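Local coordinates for putative uncharacterized protein PH0242 (Pyrococcus horikoshii, PDB 3VU1), which is the C-terminal globular domain of an archaeal oligosaccharyltransferase of the AglB type, a multidomain, strand-rich segment that carries a bound calcium ion, at residues Glu111-Gly114 against Gly120-Thr123; Ile155-Gly160 against Ser188-Val193; Met367-Ser372 against Asn447-Tyr452. All coordinates share one frame; numbering follows the deposited sequence.

Contact 1. Residues Glu111-Gly114 against Gly120-Thr123; sequences EYNG and GRVT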
# COMPACT_ATOMS: atom_id res chain seq x y z
N GLU A 111 12.36 20.32 -9.91
CA GLU A 111 11.54 20.49 -8.71
C GLU A 111 12.15 19.80 -7.47
O GLU A 111 12.06 20.32 -6.34
CB GLU A 111 10.14 20.00 -8.98
CG GLU A 111 9.45 20.80 -10.05
CD GLU A 111 8.18 20.14 -10.54
OE1 GLU A 111 8.20 18.92 -10.85
OE2 GLU A 111 7.15 20.83 -10.58
N TYR A 112 12.77 18.65 -7.69
CA TYR A 112 13.34 17.86 -6.62
C TYR A 112 14.46 18.61 -5.87
O TYR A 112 14.50 18.59 -4.64
CB TYR A 112 13.81 16.51 -7.17
CG TYR A 112 14.86 15.85 -6.34
CD1 TYR A 112 14.61 15.43 -5.04
CD2 TYR A 112 16.14 15.66 -6.86
CE1 TYR A 112 15.61 14.85 -4.26
CE2 TYR A 112 17.14 15.06 -6.10
CZ TYR A 112 16.88 14.66 -4.80
OH TYR A 112 17.89 14.06 -4.04
N ASN A 113 15.36 19.28 -6.58
CA ASN A 113 16.51 19.88 -5.92
C ASN A 113 17.17 21.01 -6.69
O ASN A 113 18.32 21.33 -6.44
CB ASN A 113 17.55 18.81 -5.60
CG ASN A 113 18.51 19.25 -4.51
OD1 ASN A 113 18.17 20.03 -3.60
ND2 ASN A 113 19.72 18.74 -4.59
N GLY A 114 16.44 21.62 -7.61
CA GLY A 114 16.99 22.70 -8.40
C GLY A 114 17.55 22.22 -9.72
O GLY A 114 17.97 21.06 -9.84
N GLY A 120 14.94 26.69 -8.64
CA GLY A 120 13.72 26.02 -9.01
C GLY A 120 13.22 24.94 -8.07
O GLY A 120 12.12 24.44 -8.27
N ARG A 121 14.02 24.57 -7.07
CA ARG A 121 13.61 23.55 -6.09
C ARG A 121 12.31 23.92 -5.39
O ARG A 121 12.01 25.08 -5.18
CB ARG A 121 14.69 23.29 -5.05
CG ARG A 121 14.34 22.16 -4.10
CD ARG A 121 15.37 22.06 -2.98
NE ARG A 121 15.26 20.79 -2.28
CZ ARG A 121 14.51 20.56 -1.20
NH1 ARG A 121 13.82 21.54 -0.64
NH2 ARG A 121 14.48 19.33 -0.66
N VAL A 122 11.56 22.91 -5.02
CA VAL A 122 10.20 23.03 -4.56
C VAL A 122 10.08 22.29 -3.22
O VAL A 122 10.71 21.24 -3.02
CB VAL A 122 9.28 22.45 -5.66
CG1 VAL A 122 8.12 21.66 -5.12
CG2 VAL A 122 8.85 23.54 -6.65
N THR A 123 9.33 22.83 -2.28
CA THR A 123 9.08 22.10 -1.04
C THR A 123 7.83 21.26 -1.21
O THR A 123 6.74 21.83 -1.34
CB THR A 123 8.91 23.03 0.17
OG1 THR A 123 10.12 23.77 0.33
CG2 THR A 123 8.64 22.22 1.46
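The backbone of V122 binds the last turn of helix 109-113: its N-H reaches the carbonyl O of E111 at 2.9 Å, in the carbonyl plane and on a lone pair, though the angle at the hydrogen is only 141°. The CA of R121 comes within 3.6 Å of the same oxygen in a CA-H...O contact, and CB of V122 lies as near. The returning chain thus packs against E111 O with one N-H bond and two carbon contacts, and this is the close-packed part of the contact. Near the helix end G114, with its positive phi, turns the chain back. Here the backbone N of G114 is 3.5 Å from CB of R121. The loop 114-124 doubles back in this way over the C-terminal end of the helix before it enters strand 125-130 of the insert domain, so a single backbone bond ties the helix end to the approach to that sheet. Toward solvent the hold is looser. R121 is extended from CG to NE, with CG anti to the backbone N (chi1 -176°), and runs past the helix end until NE meets OD1 of N113 at 3.3 Å in a weak hydrogen bond. The amide oxygen lies at the edge of the guanidinium, near its plane, while the amide and guanidinium planes stand 86° apart. The carboxylate of E111 turns to other partners, Y205 and K207 on its OE2 and the backbone N of T108 on its OE1.

Contact 2. Residues Ile155-Gly160 against Ser188-Val193; sequences IAVNIG and SPFPYV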
# COMPACT_ATOMS: atom_id res chain seq x y z
N ILE A 155 -8.06 31.30 2.97
CA ILE A 155 -6.92 30.83 3.72
C ILE A 155 -5.74 31.73 3.40
O ILE A 155 -5.46 32.00 2.25
CB ILE A 155 -6.63 29.33 3.48
CG1 ILE A 155 -7.84 28.47 3.88
CG2 ILE A 155 -5.37 28.87 4.23
CD1 ILE A 155 -8.22 28.56 5.34
N ALA A 156 -5.08 32.22 4.44
CA ALA A 156 -3.87 33.00 4.27
C ALA A 156 -2.66 32.25 4.82
O ALA A 156 -2.64 31.85 5.99
CB ALA A 156 -4.00 34.36 4.93
N VAL A 157 -1.66 32.05 3.97
CA VAL A 157 -0.41 31.45 4.40
C VAL A 157 0.62 32.56 4.37
O VAL A 157 0.90 33.12 3.31
CB VAL A 157 0.02 30.30 3.45
CG1 VAL A 157 1.36 29.70 3.90
CG2 VAL A 157 -1.05 29.22 3.38
N ASN A 158 1.16 32.89 5.54
CA ASN A 158 2.20 33.91 5.66
C ASN A 158 3.53 33.25 5.82
O ASN A 158 3.73 32.42 6.72
CB ASN A 158 1.94 34.84 6.85
CG ASN A 158 0.56 35.47 6.81
OD1 ASN A 158 -0.21 35.34 7.76
ND2 ASN A 158 0.23 36.14 5.71
N ILE A 159 4.44 33.62 4.92
CA ILE A 159 5.79 33.07 4.92
C ILE A 159 6.71 34.27 4.95
O ILE A 159 6.92 34.92 3.92
CB ILE A 159 6.05 32.24 3.64
CG1 ILE A 159 4.88 31.28 3.39
CG2 ILE A 159 7.39 31.51 3.74
CD1 ILE A 159 5.03 30.39 2.17
N GLY A 160 7.23 34.58 6.13
CA GLY A 160 7.90 35.87 6.35
C GLY A 160 6.92 37.01 6.09
O GLY A 160 5.76 36.97 6.52
N SER A 188 3.93 36.66 -7.29
CA SER A 188 4.51 35.38 -7.70
C SER A 188 3.68 34.13 -7.37
O SER A 188 2.98 34.09 -6.35
CB SER A 188 5.93 35.24 -7.14
OG SER A 188 5.91 35.32 -5.73
N PRO A 189 3.77 33.09 -8.22
CA PRO A 189 2.99 31.84 -8.09
C PRO A 189 3.14 31.12 -6.74
O PRO A 189 4.22 31.14 -6.14
CB PRO A 189 3.56 30.95 -9.22
CG PRO A 189 4.90 31.54 -9.54
CD PRO A 189 4.72 33.02 -9.36
N PHE A 190 2.05 30.50 -6.29
CA PHE A 190 2.01 29.72 -5.05
C PHE A 190 1.22 28.44 -5.32
O PHE A 190 0.03 28.34 -4.95
CB PHE A 190 1.36 30.54 -3.93
CG PHE A 190 1.47 29.93 -2.56
CD1 PHE A 190 2.72 29.80 -1.94
CD2 PHE A 190 0.32 29.54 -1.87
CE1 PHE A 190 2.83 29.26 -0.66
CE2 PHE A 190 0.42 28.98 -0.59
CZ PHE A 190 1.67 28.85 0.02
N PRO A 191 1.87 27.44 -5.97
CA PRO A 191 1.16 26.25 -6.44
C PRO A 191 1.04 25.19 -5.34
O PRO A 191 1.45 24.03 -5.52
CB PRO A 191 2.02 25.79 -7.62
CG PRO A 191 3.40 26.26 -7.29
CD PRO A 191 3.32 27.37 -6.27
N TYR A 192 0.45 25.60 -4.22
CA TYR A 192 0.30 24.75 -3.07
C TYR A 192 -1.14 24.57 -2.70
O TYR A 192 -1.98 25.42 -2.96
CB TYR A 192 1.08 25.33 -1.89
CG TYR A 192 2.56 25.21 -2.09
CD1 TYR A 192 3.26 26.18 -2.81
CD2 TYR A 192 3.27 24.11 -1.59
CE1 TYR A 192 4.63 26.06 -3.02
CE2 TYR A 192 4.64 23.99 -1.79
CZ TYR A 192 5.31 24.97 -2.51
OH TYR A 192 6.66 24.86 -2.73
N VAL A 193 -1.41 23.43 -2.08
CA VAL A 193 -2.73 23.07 -1.58
C VAL A 193 -2.59 23.05 -0.05
O VAL A 193 -1.52 22.69 0.45
CB VAL A 193 -3.16 21.68 -2.13
CG1 VAL A 193 -4.34 21.10 -1.37
CG2 VAL A 193 -3.48 21.77 -3.62
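The hydrophobic interior of the insert domain closes at this point round the ring of F190, whose side chain spans the separation between the backbone of strand 153-159 and that of the chain leading into strand 192-196. The backbones stay well apart, with the CA atoms of V157 and F190 9.9 Å from each other, and no hydrogen bond joins the two segments; side chains alone make the contact. F190 sends its ring toward the strand with CG anti to the backbone N (chi1 -170°), and of its ring atoms, CZ and CE1 make the contact with this strand. CZ meets CG1 of V157 at 4.0 Å, with CB of V157 just behind. The neighbouring ring atom CE1 meets CD1 of I159 at 3.8 Å. Both methyl groups approach the ring obliquely. V157 crosses the phenylalanine side chain at about a right angle, whereas I159 reaches out from the opposite direction. V157 and I159 are two residues apart on one strand, so the alternation of a beta strand puts both on the same face, and the ring spans this pair. The strands belong to the mixed sheet of the insert domain but are not neighbours in it: 153-159 pairs with 142-148 and 162-165, while 192-196 lies between 168-171 and 200-205. Other residues complete the packing of F190: CD1 of Y192 lies 3.7 Å above one face of the F190 ring, offset toward the rim, while L203 and C164, a disulfide partner of C184, also touch the side chain. Between F190 and Y192, P191 forms the centre of an inverse gamma turn, with a weak hydrogen bond of 2.9 Å from Y192 N to F190 O.

Contact 3. Residues Met367-Ser372 against Asn447-Tyr452; sequences MREGES and NAISSY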
# COMPACT_ATOMS: atom_id res chain seq x y z
N MET A 367 19.38 -17.60 -10.46
CA MET A 367 20.14 -18.20 -11.57
C MET A 367 20.19 -17.28 -12.78
O MET A 367 19.22 -16.53 -13.04
CB MET A 367 19.52 -19.50 -12.03
CG MET A 367 19.29 -20.57 -10.98
SD MET A 367 18.44 -21.97 -11.75
CE MET A 367 19.83 -22.88 -12.42
N ARG A 368 21.30 -17.32 -13.52
CA ARG A 368 21.40 -16.56 -14.78
C ARG A 368 20.80 -17.38 -15.91
O ARG A 368 20.68 -18.61 -15.78
CB ARG A 368 22.83 -16.12 -15.09
CG ARG A 368 23.43 -15.20 -14.06
CD ARG A 368 24.77 -14.65 -14.52
NE ARG A 368 25.74 -14.66 -13.43
CZ ARG A 368 26.72 -13.77 -13.26
NH1 ARG A 368 26.89 -12.76 -14.12
NH2 ARG A 368 27.54 -13.89 -12.22
N GLU A 369 20.37 -16.71 -16.98
CA GLU A 369 19.70 -17.42 -18.08
C GLU A 369 20.69 -18.44 -18.68
O GLU A 369 21.89 -18.14 -18.78
CB GLU A 369 19.12 -16.45 -19.13
CG GLU A 369 20.13 -15.56 -19.84
CD GLU A 369 19.51 -14.32 -20.48
OE1 GLU A 369 18.27 -14.17 -20.49
OE2 GLU A 369 20.26 -13.47 -20.98
N GLY A 370 20.20 -19.64 -19.00
CA GLY A 370 21.09 -20.72 -19.46
C GLY A 370 21.57 -21.71 -18.40
O GLY A 370 21.75 -22.88 -18.71
N GLU A 371 21.78 -21.25 -17.16
CA GLU A 371 22.33 -22.09 -16.07
C GLU A 371 21.46 -23.29 -15.72
O GLU A 371 20.30 -23.33 -16.09
CB GLU A 371 22.61 -21.26 -14.83
CG GLU A 371 23.79 -20.32 -15.01
CD GLU A 371 23.96 -19.33 -13.87
OE1 GLU A 371 23.34 -19.51 -12.78
OE2 GLU A 371 24.74 -18.36 -14.07
N SER A 372 22.03 -24.27 -15.02
CA SER A 372 21.31 -25.49 -14.65
C SER A 372 21.77 -25.98 -13.29
O SER A 372 22.86 -25.60 -12.87
CB SER A 372 21.53 -26.59 -15.68
OG SER A 372 21.03 -26.20 -16.95
N ASN A 447 18.10 -16.42 -22.79
CA ASN A 447 17.21 -15.38 -23.35
C ASN A 447 15.93 -15.01 -22.56
O ASN A 447 15.20 -14.10 -22.99
CB ASN A 447 16.79 -15.71 -24.79
CG ASN A 447 17.95 -16.10 -25.67
OD1 ASN A 447 18.84 -15.28 -25.92
ND2 ASN A 447 17.95 -17.35 -26.14
N ALA A 448 15.64 -15.69 -21.45
CA ALA A 448 14.47 -15.33 -20.64
C ALA A 448 14.50 -13.83 -20.23
O ALA A 448 13.53 -13.10 -20.44
CB ALA A 448 14.35 -16.23 -19.43
N ILE A 449 15.64 -13.40 -19.70
CA ILE A 449 15.87 -12.04 -19.26
C ILE A 449 16.15 -11.14 -20.47
O ILE A 449 15.44 -10.16 -20.70
CB ILE A 449 17.03 -12.00 -18.22
CG1 ILE A 449 16.69 -12.86 -16.99
CG2 ILE A 449 17.40 -10.59 -17.80
CD1 ILE A 449 15.30 -12.66 -16.41
N SER A 450 17.18 -11.47 -21.25
CA SER A 450 17.63 -10.65 -22.38
C SER A 450 16.51 -10.35 -23.36
O SER A 450 16.40 -9.25 -23.90
CB SER A 450 18.74 -11.35 -23.13
OG SER A 450 19.91 -11.38 -22.34
N SER A 451 15.69 -11.37 -23.60
CA SER A 451 14.54 -11.26 -24.46
C SER A 451 13.66 -10.06 -24.04
O SER A 451 13.40 -9.16 -24.86
CB SER A 451 13.77 -12.57 -24.37
OG SER A 451 12.45 -12.38 -24.77
N TYR A 452 13.27 -10.04 -22.75
CA TYR A 452 12.42 -8.99 -22.19
C TYR A 452 13.14 -7.63 -22.17
O TYR A 452 12.53 -6.59 -22.48
CB TYR A 452 11.91 -9.38 -20.80
CG TYR A 452 10.69 -8.60 -20.38
CD1 TYR A 452 9.42 -8.89 -20.92
CD2 TYR A 452 10.80 -7.51 -19.49
CE1 TYR A 452 8.30 -8.15 -20.58
CE2 TYR A 452 9.69 -6.75 -19.14
CZ TYR A 452 8.45 -7.08 -19.68
OH TYR A 452 7.35 -6.34 -19.32
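The start of helix 448-460 is held by a glutamate from a beta turn of the peripheral 2 domain. E369, in the type II turn R368-E371, directs its carboxylate at the first turn of the helix. Its OE1 accepts two backbone N-H groups: S450 N at 3.0 Å, nearly straight at 167° and on the syn lone pair, and I449 N at 2.9 Å, more bent at 131° and nearly in line with the C-O bond. The S450 hydroxyl meets OE2 on its syn lone pair, but this bond is modelled doubtfully short; the hold rests on the two N-H bonds. CG of E369 sits between the backbone N and the carbonyl carbon (chi1 62°), and the chain then extends straight to the helix. A negative group here would be expected to interact favourably with the helix dipole. CB of I449 lies 3.4 Å from OE1, while the end of that side chain turns away to pack on A393, F395, I469 and V471. The turn itself is tied by E371 N to R368 O and by R368 N to E371 OE1. This is a carboxylate from a distant loop binding N-H groups of a helix's first turn, joining type II turn to helix start.

Contacts 1 and 2 belong to one neighbourhood, with centres about 16 Å apart. They meet directly through Y192, whose hydroxyl makes a weak hydrogen bond to the carbonyl O of T123, so the loop that closes contact 1 rests against the chain that carries F190 in contact 2. Contact 3 lies apart, in the peripheral 2 domain: its centre is about 40 Å from that of contact 1 and about 53 Å from that of contact 2, and the nearest atoms are about 26 Å and 34 Å away. The three follow one another along the chain without overlap. None of their residues is a ligand of the calcium ion, which is bound by E76, A285, H319 and E322.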